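Long-range contacts in Alpha/beta hydrolase (Xanthomonas campestris pv. campestris, PDB 2QJW), which is a putative hydrolase of the alpha/beta superfamily, probably cleaving a substrate that is not known: residues Arg4-Leu9 / Thr35-Asp40; Gly58-Leu63 / Ala88-Leu93; Ala79-Gly84 / Leu102-Thr107; Pro96-Phe101 / Ala119-Ile124. All coordinates share one frame; numbering follows the deposited sequence. Where two conformers were deposited one is given.

Contact 1 (Arg4-Leu9 / Thr35-Asp40); sequences RGHCIL and THERPD
In the beta-alpha-beta unit formed by strand 6-10, helix 20-31 and strand 35-37, His6 and Thr35 touch where the two parallel strands begin to pair, at one edge of the chain's sheet. The backbone ladder starts with Thr35 N donating to Gly5 O and continues with Cys7 N to Thr35 O (2.8 Å), Glu37 N to Cys7 O and Leu9 N to Glu37 O (3.0 Å). Over this ladder, on the sheet face that carries His6, Thr35 and Glu37, runs a second row of bonds, between side chains. The imidazole of His6 is gripped at both nitrogens: ND1 lies 2.7 Å from Thr35 OG1, either of which may be the donor, and NE2 gives its hydrogen to Glu37 OE2 at 2.8 Å, an almost straight bond (162°). Both partners sit at the ring edge. The carboxylate is turned 69° from the ring and is met on the anti side of OE2. Glu37 CG stands between its backbone N and carbonyl carbon (chi1 70°), which brings CG to 3.6 Å from His6 NE2. Farther along, Ile8 CG2 rests on Pro39 CG at 3.7 Å, and helix 56-71 covers this face through Leu63 and Ile66. On the other face His36 turns to Glu30 of helix 20-31. Where the ladder ends, one water donates to both Leu9 O (2.8 Å) and Pro39 O. Partners at both nitrogens fix the His6 ring against rotation, and the carboxylate may raise its basicity, although the proton between ND1 and Thr35 OG1 is not settled.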
# COMPACT_ATOMS: atom_id res chain seq x y z
N ARG A 4 -14.42 11.73 -17.91
CA ARG A 4 -13.77 10.47 -17.59
C ARG A 4 -14.58 9.66 -16.57
O ARG A 4 -14.45 8.44 -16.49
CB ARG A 4 -12.39 10.71 -17.05
CG ARG A 4 -12.27 11.48 -15.76
CD ARG A 4 -10.88 11.97 -15.53
NE ARG A 4 -10.69 13.24 -16.28
CZ ARG A 4 -9.52 13.81 -16.52
NH1 ARG A 4 -8.41 13.27 -16.10
NH2 ARG A 4 -9.50 15.01 -17.15
N GLY A 5 -15.34 10.33 -15.73
CA GLY A 5 -16.25 9.61 -14.83
C GLY A 5 -16.54 10.31 -13.55
O GLY A 5 -16.08 11.41 -13.35
N HIS A 6 -17.29 9.59 -12.72
CA HIS A 6 -17.85 10.11 -11.48
C HIS A 6 -17.51 9.23 -10.28
O HIS A 6 -17.61 8.01 -10.37
CB HIS A 6 -19.35 10.09 -11.62
CG HIS A 6 -20.10 10.77 -10.53
ND1 HIS A 6 -20.00 12.12 -10.29
CD2 HIS A 6 -21.01 10.28 -9.64
CE1 HIS A 6 -20.83 12.44 -9.32
NE2 HIS A 6 -21.45 11.34 -8.91
N CYS A 7 -17.13 9.87 -9.18
CA CYS A 7 -16.84 9.16 -7.91
C CYS A 7 -17.95 9.41 -6.89
O CYS A 7 -18.38 10.54 -6.71
CB CYS A 7 -15.54 9.65 -7.32
SG CYS A 7 -14.10 9.32 -8.29
N ILE A 8 -18.46 8.33 -6.31
CA ILE A 8 -19.44 8.43 -5.21
C ILE A 8 -18.72 8.01 -3.97
O ILE A 8 -18.20 6.91 -3.91
CB ILE A 8 -20.69 7.61 -5.45
CG1 ILE A 8 -21.36 7.98 -6.78
CG2 ILE A 8 -21.64 7.82 -4.22
CD1 ILE A 8 -22.41 7.09 -7.30
N LEU A 9 -18.60 8.91 -2.98
CA LEU A 9 -17.77 8.75 -1.78
C LEU A 9 -18.69 8.62 -0.57
O LEU A 9 -19.39 9.59 -0.26
CB LEU A 9 -16.88 9.97 -1.63
CG LEU A 9 -16.18 10.36 -2.94
CD1 LEU A 9 -15.55 11.70 -2.75
CD2 LEU A 9 -15.19 9.26 -3.40
N THR A 35 -15.73 13.92 -11.63
CA THR A 35 -16.77 14.57 -10.88
C THR A 35 -16.99 13.70 -9.59
O THR A 35 -16.52 12.58 -9.50
CB THR A 35 -18.06 14.73 -11.63
OG1 THR A 35 -18.54 13.46 -12.05
CG2 THR A 35 -17.82 15.62 -12.89
N HIS A 36 -17.69 14.24 -8.63
CA HIS A 36 -17.82 13.56 -7.33
C HIS A 36 -18.99 14.04 -6.54
O HIS A 36 -19.48 15.17 -6.74
CB HIS A 36 -16.55 13.72 -6.53
CG HIS A 36 -16.10 15.14 -6.42
ND1 HIS A 36 -16.49 15.95 -5.39
CD2 HIS A 36 -15.35 15.88 -7.25
CE1 HIS A 36 -15.98 17.15 -5.58
NE2 HIS A 36 -15.28 17.15 -6.70
N GLU A 37 -19.47 13.16 -5.65
CA GLU A 37 -20.52 13.50 -4.72
C GLU A 37 -20.34 12.68 -3.45
O GLU A 37 -19.81 11.59 -3.48
CB GLU A 37 -21.93 13.29 -5.27
CG GLU A 37 -22.34 11.88 -5.46
CD GLU A 37 -23.68 11.71 -6.16
OE1 GLU A 37 -24.72 12.00 -5.52
OE2 GLU A 37 -23.70 11.23 -7.33
N ARG A 38 -20.81 13.25 -2.33
CA ARG A 38 -20.74 12.66 -1.00
C ARG A 38 -22.16 12.60 -0.44
O ARG A 38 -22.65 13.61 0.12
CB ARG A 38 -19.86 13.51 -0.12
CG ARG A 38 -18.38 13.34 -0.45
CD ARG A 38 -17.57 14.46 0.23
NE ARG A 38 -17.75 15.68 -0.48
CZ ARG A 38 -17.41 16.87 -0.01
NH1 ARG A 38 -16.88 17.02 1.21
NH2 ARG A 38 -17.60 17.93 -0.76
N PRO A 39 -22.85 11.47 -0.67
CA PRO A 39 -24.24 11.43 -0.20
C PRO A 39 -24.34 11.48 1.33
O PRO A 39 -23.45 11.01 2.02
CB PRO A 39 -24.74 10.11 -0.72
CG PRO A 39 -23.81 9.77 -1.92
CD PRO A 39 -22.48 10.27 -1.45
N ASP A 40 -25.44 12.00 1.81
CA ASP A 40 -25.68 12.12 3.24
C ASP A 40 -26.52 10.95 3.68
O ASP A 40 -27.64 10.74 3.22
CB ASP A 40 -26.42 13.42 3.48
CG ASP A 40 -26.50 13.76 4.95
OD1 ASP A 40 -26.48 12.82 5.78
OD2 ASP A 40 -26.47 14.96 5.30
O HOH W 1 -20.81 10.34 2.00

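Contact 2 (Gly58-Leu63 / Ala88-Leu93)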
# COMPACT_ATOMS: atom_id res chain seq x y z
N GLY A 58 -31.39 0.60 4.03
CA GLY A 58 -31.72 1.94 3.49
C GLY A 58 -30.49 2.60 2.89
O GLY A 58 -30.56 3.24 1.84
N ARG A 59 -29.36 2.41 3.55
CA ARG A 59 -28.09 2.92 3.04
C ARG A 59 -27.74 2.28 1.75
O ARG A 59 -27.37 2.93 0.79
CB ARG A 59 -26.95 2.65 4.02
CG ARG A 59 -26.46 3.80 4.75
CD ARG A 59 -25.26 3.38 5.62
NE ARG A 59 -24.61 4.43 6.32
CZ ARG A 59 -23.42 4.96 6.03
NH1 ARG A 59 -22.74 4.60 4.95
NH2 ARG A 59 -22.97 5.89 6.82
N LEU A 60 -27.88 0.95 1.69
CA LEU A 60 -27.62 0.23 0.48
C LEU A 60 -28.52 0.70 -0.66
O LEU A 60 -28.07 0.87 -1.80
CB LEU A 60 -27.83 -1.31 0.65
CG LEU A 60 -26.81 -1.97 1.58
CD1 LEU A 60 -27.35 -3.31 2.21
CD2 LEU A 60 -25.54 -2.21 0.87
N GLN A 61 -29.81 0.85 -0.37
CA GLN A 61 -30.77 1.26 -1.42
C GLN A 61 -30.49 2.68 -1.88
O GLN A 61 -30.52 2.92 -3.10
CB GLN A 61 -32.21 1.15 -0.91
CG GLN A 61 -33.25 1.60 -1.94
CD GLN A 61 -33.35 0.66 -3.13
OE1 GLN A 61 -33.07 -0.54 -3.01
NE2 GLN A 61 -33.77 1.19 -4.28
N ARG A 62 -30.15 3.57 -0.97
CA ARG A 62 -29.91 4.95 -1.37
C ARG A 62 -28.66 5.02 -2.27
O ARG A 62 -28.66 5.70 -3.31
CB ARG A 62 -29.75 5.82 -0.17
CG ARG A 62 -29.46 7.27 -0.48
CD ARG A 62 -29.48 8.16 0.70
NE ARG A 62 -30.82 8.19 1.30
CZ ARG A 62 -31.04 8.68 2.52
NH1 ARG A 62 -30.06 9.23 3.21
NH2 ARG A 62 -32.26 8.65 3.03
N LEU A 63 -27.57 4.38 -1.85
CA LEU A 63 -26.37 4.36 -2.69
C LEU A 63 -26.61 3.69 -4.02
O LEU A 63 -26.11 4.15 -5.02
CB LEU A 63 -25.21 3.70 -1.95
CG LEU A 63 -23.90 3.70 -2.69
CD1 LEU A 63 -23.47 5.10 -3.18
CD2 LEU A 63 -22.79 3.09 -1.83
N ALA A 88 -20.48 0.44 -0.41
CA ALA A 88 -19.88 0.63 -1.73
C ALA A 88 -19.61 -0.71 -2.34
O ALA A 88 -19.91 -0.99 -3.49
CB ALA A 88 -18.60 1.51 -1.62
N ALA A 89 -19.00 -1.60 -1.56
CA ALA A 89 -18.72 -2.92 -2.04
C ALA A 89 -19.98 -3.70 -2.43
O ALA A 89 -20.04 -4.25 -3.50
CB ALA A 89 -17.86 -3.68 -0.99
N GLN A 90 -20.98 -3.68 -1.60
CA GLN A 90 -22.21 -4.41 -1.89
C GLN A 90 -22.90 -3.84 -3.16
O GLN A 90 -23.34 -4.62 -4.01
CB GLN A 90 -23.19 -4.42 -0.71
CG GLN A 90 -22.67 -5.06 0.54
CD GLN A 90 -22.41 -6.55 0.39
OE1 GLN A 90 -22.88 -7.21 -0.53
NE2 GLN A 90 -21.66 -7.09 1.30
N VAL A 91 -22.88 -2.51 -3.29
CA VAL A 91 -23.51 -1.87 -4.44
C VAL A 91 -22.78 -2.19 -5.72
O VAL A 91 -23.42 -2.30 -6.77
CB VAL A 91 -23.70 -0.34 -4.20
CG1 VAL A 91 -24.06 0.43 -5.52
CG2 VAL A 91 -24.76 -0.16 -3.11
N SER A 92 -21.45 -2.43 -5.68
CA SER A 92 -20.74 -2.77 -6.90
C SER A 92 -21.25 -4.08 -7.55
O SER A 92 -21.02 -4.28 -8.72
CB SER A 92 -19.23 -2.90 -6.68
OG SER A 92 -18.88 -4.04 -5.90
N LEU A 93 -21.88 -4.92 -6.73
CA LEU A 93 -22.48 -6.20 -7.11
C LEU A 93 -23.77 -6.00 -7.90
O LEU A 93 -24.19 -6.95 -8.58
CB LEU A 93 -22.81 -7.04 -5.88
CG LEU A 93 -21.75 -7.42 -4.78
CD1 LEU A 93 -22.41 -7.95 -3.49
CD2 LEU A 93 -20.83 -8.40 -5.34
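Leu63 and Val91 meet obliquely where helix 56-71 crosses helix 83-92, two helices on the same side of the central sheet of this alpha/beta hydrolase fold. The short segments approach to 9.5 Å between axes at a crossing angle of -57°. Val91 points toward the other helix and presents one methyl, CG2, which lies 4.0 Å from Leu63 CG and 3.7 Å from the backbone Leu60 O. That methyl therefore sits against one turn of the facing helix, touching residues three apart. Leu63 also points across; its CG is anti to the backbone N (chi1 -176°), and the CD2 branch beyond it reaches the backbone of the other helix, 3.8 Å from Ala88 N. Leu60 starts off to one side, but its end bends inward and lays CD2 on Gln90 CB at 3.6 Å, with Gln90 CG slightly farther away. Only the aliphatic base of Gln90 serves the contact: the chain bends at chi2 (-65°) and its amide leads away, NE2 donating to Ala114 O. Ile87 adds to the same apolar seam, against both Leu60 and Leu63. The chemistry is thus one of methyl groups set against aliphatic carbons and against backbone of the facing helix, with dispersion and the exclusion of water as the probable sources of cohesion, while the glutamine's polar end is satisfied elsewhere.

Contact 3 (Ala79-Gly84 / Leu102-Thr107); sequences AGSSLG and LMVPPT
Unusual backbone torsions at Ser82 (phi 53°, psi -119°) and a bend at chi3 of selenomethionine Met103 (-73°) bring the principal groups of this contact together. The first is the strained turn of a nucleophile elbow, consistent with the Gly80-Ser81-Ser82-Leu83-Gly84 sequence, in which strand 76-81 gives way at once to helix 83-92. The second folds the end of Met103 back over the neighbouring strand, where CE lies 3.3 Å from Gly80 O and also meets Ser81 CB at 3.8 Å. Two parallel-sheet bonds hold the strands together: Met103 N donates to Gly80 O (3.0 Å), and Ser82 N to Met103 O (2.9 Å), the donor tilted from the carbonyl plane in each. Met103 O is gripped a second time, by Ser85 OG of the helix. Beyond the strand end, Val104 lays CG2 beside Ser81 OG, while its carbonyl oxygen comes 3.2 Å from Ser82 CA in a CA-H...O contact. Pro106 approaches from the loop and sets CD against Ser82 O, also at 3.2 Å. The side chain of Ser82 starts away overall, though CB still touches Val104, and it meets His156, which with Asp130 would complete a probable Ser-His-Asp triad; Val104 packs on both of these residues. Gly80, with no side chain, lets the backbone of Gly84 pass close by. The bonds that Ser82 N and Ser85 OG make to Met103 O tie the turn and the start of the helix to the adjoining strand, positioning the probable nucleophile through its main chain.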
# COMPACT_ATOMS: atom_id res chain seq x y z
N ALA A 79 -16.40 4.59 -3.50
CA ALA A 79 -15.39 4.62 -2.44
C ALA A 79 -16.07 4.84 -1.16
O ALA A 79 -17.19 5.38 -1.11
CB ALA A 79 -14.41 5.72 -2.65
N GLY A 80 -15.42 4.48 -0.07
CA GLY A 80 -15.99 4.75 1.23
C GLY A 80 -15.02 4.56 2.36
O GLY A 80 -13.86 4.22 2.16
N SER A 81 -15.56 4.79 3.55
CA SER A 81 -14.88 4.50 4.81
C SER A 81 -15.79 3.65 5.69
O SER A 81 -16.95 4.01 5.84
CB SER A 81 -14.52 5.77 5.54
OG SER A 81 -13.87 5.45 6.75
N SER A 82 -15.27 2.54 6.23
CA SER A 82 -15.98 1.70 7.23
C SER A 82 -17.38 1.30 6.70
O SER A 82 -17.45 0.64 5.67
CB SER A 82 -15.96 2.40 8.60
OG SER A 82 -16.31 1.39 9.56
N LEU A 83 -18.47 1.68 7.38
CA LEU A 83 -19.80 1.31 6.88
C LEU A 83 -19.99 1.75 5.43
O LEU A 83 -20.64 1.07 4.65
CB LEU A 83 -20.88 1.90 7.76
CG LEU A 83 -22.32 1.48 7.43
CD1 LEU A 83 -22.51 -0.02 7.39
CD2 LEU A 83 -23.28 2.15 8.44
N GLY A 84 -19.39 2.91 5.10
CA GLY A 84 -19.43 3.41 3.72
C GLY A 84 -18.74 2.50 2.76
O GLY A 84 -19.18 2.35 1.61
N LEU A 102 -11.69 1.21 -0.85
CA LEU A 102 -12.26 0.92 0.47
C LEU A 102 -11.31 1.24 1.57
O LEU A 102 -10.24 0.69 1.67
CB LEU A 102 -12.57 -0.55 0.55
CG LEU A 102 -13.37 -1.22 -0.56
CD1 LEU A 102 -13.61 -2.75 -0.37
CD2 LEU A 102 -14.73 -0.53 -0.70
N MSE A 103 -11.69 2.18 2.43
CA MSE A 103 -10.96 2.48 3.68
C MSE A 103 -11.62 1.69 4.82
O MSE A 103 -12.84 1.70 4.95
CB MSE A 103 -10.92 3.95 4.00
CG MSE A 103 -10.28 4.79 2.88
SE MSE A 103 -10.24 6.66 3.20
CE MSE A 103 -12.07 6.93 2.93
N VAL A 104 -10.79 1.00 5.60
CA VAL A 104 -11.21 0.21 6.81
C VAL A 104 -12.56 -0.49 6.58
O VAL A 104 -13.51 -0.27 7.31
CB VAL A 104 -11.13 1.05 8.13
CG1 VAL A 104 -9.65 1.29 8.47
CG2 VAL A 104 -11.87 2.34 8.05
N PRO A 105 -12.64 -1.37 5.57
CA PRO A 105 -13.90 -2.08 5.29
C PRO A 105 -14.21 -3.16 6.32
O PRO A 105 -13.35 -3.96 6.60
CB PRO A 105 -13.63 -2.71 3.91
CG PRO A 105 -12.23 -2.97 3.88
CD PRO A 105 -11.58 -1.81 4.63
N PRO A 106 -15.43 -3.18 6.85
CA PRO A 106 -15.76 -4.31 7.72
C PRO A 106 -16.06 -5.54 6.86
O PRO A 106 -16.72 -5.44 5.82
CB PRO A 106 -17.02 -3.86 8.42
CG PRO A 106 -17.64 -2.92 7.53
CD PRO A 106 -16.53 -2.23 6.70
N THR A 107 -15.62 -6.71 7.29
CA THR A 107 -15.85 -7.92 6.55
C THR A 107 -17.15 -8.60 7.03
O THR A 107 -17.69 -9.39 6.30
CB THR A 107 -14.68 -8.89 6.62
OG1 THR A 107 -14.52 -9.32 7.99
CG2 THR A 107 -13.39 -8.21 6.13

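Contact 4 (Pro96-Phe101 / Ala119-Ile124)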
# COMPACT_ATOMS: atom_id res chain seq x y z
N PRO A 96 -22.88 -1.59 -12.76
CA PRO A 96 -21.52 -1.75 -13.34
C PRO A 96 -20.62 -0.67 -12.74
O PRO A 96 -20.87 0.53 -12.90
CB PRO A 96 -21.73 -1.62 -14.83
CG PRO A 96 -23.00 -0.92 -15.01
CD PRO A 96 -23.84 -1.15 -13.81
N THR A 97 -19.58 -1.13 -12.06
CA THR A 97 -18.68 -0.28 -11.29
C THR A 97 -17.31 -0.39 -11.89
O THR A 97 -16.85 -1.48 -12.18
CB THR A 97 -18.72 -0.76 -9.83
OG1 THR A 97 -20.07 -0.70 -9.36
CG2 THR A 97 -17.80 0.10 -8.93
N ARG A 98 -16.66 0.76 -12.12
CA ARG A 98 -15.38 0.82 -12.74
C ARG A 98 -14.25 0.30 -11.84
O ARG A 98 -13.32 -0.34 -12.27
CB ARG A 98 -15.05 2.27 -13.20
CG ARG A 98 -13.75 2.41 -13.91
CD ARG A 98 -13.66 1.60 -15.19
NE ARG A 98 -12.34 1.56 -15.78
CZ ARG A 98 -11.40 0.69 -15.54
NH1 ARG A 98 -11.52 -0.27 -14.64
NH2 ARG A 98 -10.25 0.79 -16.19
N ALA A 99 -14.36 0.68 -10.57
CA ALA A 99 -13.33 0.36 -9.54
C ALA A 99 -13.88 0.72 -8.18
O ALA A 99 -14.87 1.44 -8.07
CB ALA A 99 -12.04 1.15 -9.78
N LEU A 100 -13.21 0.18 -7.16
CA LEU A 100 -13.67 0.28 -5.78
C LEU A 100 -12.52 0.65 -4.85
O LEU A 100 -11.50 -0.05 -4.83
CB LEU A 100 -14.22 -1.07 -5.39
CG LEU A 100 -14.96 -1.27 -4.08
CD1 LEU A 100 -16.22 -0.32 -3.96
CD2 LEU A 100 -15.33 -2.76 -3.93
N PHE A 101 -12.71 1.70 -4.03
CA PHE A 101 -11.72 2.15 -3.08
C PHE A 101 -12.30 2.04 -1.67
O PHE A 101 -13.30 2.70 -1.36
CB PHE A 101 -11.24 3.58 -3.33
CG PHE A 101 -10.16 3.99 -2.41
CD1 PHE A 101 -8.91 3.50 -2.56
CD2 PHE A 101 -10.41 4.86 -1.38
CE1 PHE A 101 -7.88 3.91 -1.71
CE2 PHE A 101 -9.40 5.24 -0.51
CZ PHE A 101 -8.13 4.76 -0.66
N ALA A 119 -15.94 -8.11 -9.34
CA ALA A 119 -14.61 -8.51 -9.76
C ALA A 119 -13.95 -7.45 -10.63
O ALA A 119 -13.55 -7.70 -11.75
CB ALA A 119 -14.69 -9.86 -10.47
N VAL A 120 -13.79 -6.26 -10.07
CA VAL A 120 -13.21 -5.10 -10.66
C VAL A 120 -11.99 -4.65 -9.82
O VAL A 120 -11.75 -5.21 -8.75
CB VAL A 120 -14.25 -3.98 -10.74
CG1 VAL A 120 -15.47 -4.50 -11.58
CG2 VAL A 120 -14.73 -3.48 -9.38
N PRO A 121 -11.20 -3.68 -10.29
CA PRO A 121 -10.06 -3.23 -9.45
C PRO A 121 -10.54 -2.76 -8.06
O PRO A 121 -11.50 -1.99 -7.96
CB PRO A 121 -9.48 -2.12 -10.23
CG PRO A 121 -9.88 -2.43 -11.69
CD PRO A 121 -11.22 -3.01 -11.61
N ILE A 122 -9.91 -3.31 -7.03
CA ILE A 122 -10.19 -2.96 -5.63
C ILE A 122 -8.89 -2.53 -4.99
O ILE A 122 -7.88 -3.24 -5.13
CB ILE A 122 -10.79 -4.13 -4.85
CG1 ILE A 122 -12.10 -4.60 -5.53
CG2 ILE A 122 -10.99 -3.78 -3.38
CD1 ILE A 122 -12.61 -5.96 -5.00
N SER A 123 -8.92 -1.37 -4.33
CA SER A 123 -7.80 -0.87 -3.55
C SER A 123 -8.31 -0.58 -2.15
O SER A 123 -9.32 0.08 -2.01
CB SER A 123 -7.20 0.35 -4.20
OG SER A 123 -6.15 0.89 -3.46
N ILE A 124 -7.59 -1.07 -1.15
CA ILE A 124 -8.00 -1.02 0.24
C ILE A 124 -6.91 -0.34 1.03
O ILE A 124 -5.72 -0.61 0.83
CB ILE A 124 -8.25 -2.46 0.82
CG1 ILE A 124 -9.25 -3.25 -0.03
CG2 ILE A 124 -8.67 -2.39 2.30
CD1 ILE A 124 -9.17 -4.74 0.27
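Val120 leads the second segment into the parallel sheet of the alpha/beta hydrolase fold, meeting the loop that precedes strand 99-103. Its CB points toward the other segment, and both methyls border Thr97 O: CG1, anti to its own carbonyl carbon (chi1 -58°), more closely at 3.4 Å, while CG2 also comes near Ala99 CA. Pro121 follows, its ring passing obliquely by the side chain of Arg98. CG of the proline is 4.0 Å from Arg98 NH1, at the edge of the guanidinium and near its plane, and CD sits against Arg98 O. The other terminal nitrogen, NH2, has a long, weak ion pair with the chain terminus at Leu176. Backbone pairing now begins: Leu100 N donates to Pro121 O at 2.9 Å. Ile122 lies side by side with Leu100, both pointing the same way, and its CG1 meets CD2 in one of the two Leu100 conformers. On this face helix 83-92 packs on Leu100 through Ala88 and Ala89, whereas Trp141 of helix 135-145 packs on Ile122. Ser123 N then donates to Leu100 O, a bond of 165° at its hydrogen. Its side chain turns to the opposite face, shared with Phe101, where helix 162-174 brings the ring of Phe169 against that of Phe101. The CD1-CE1 side of the Phe101 ring lies beside Ser123, with CD1 3.5 Å from Ser123 O and CE1 3.9 Å from Ser123 OG.

In the fold
Three of the four contacts join neighbouring strands of one parallel sheet, and contact 2 joins two helices over it. Contact 1 lies at the outermost strand and is partly buried, which fits its polar side-chain network; contacts 2, 3 and 4 are buried. Contacts 3 and 4 share strand 99-103, using its end and its beginning, while contacts 2 and 3 share helix 83-92, which starts at the elbow. Each helix of contact 2 also touches another contact: Leu63 meets Ile8 of contact 1, and Ser92 meets Thr97 of contact 4. Backbone bonds join the strands in contacts 1, 3 and 4; polar side-chain pairing between segments is confined to contact 1, and contact 2 is apolar.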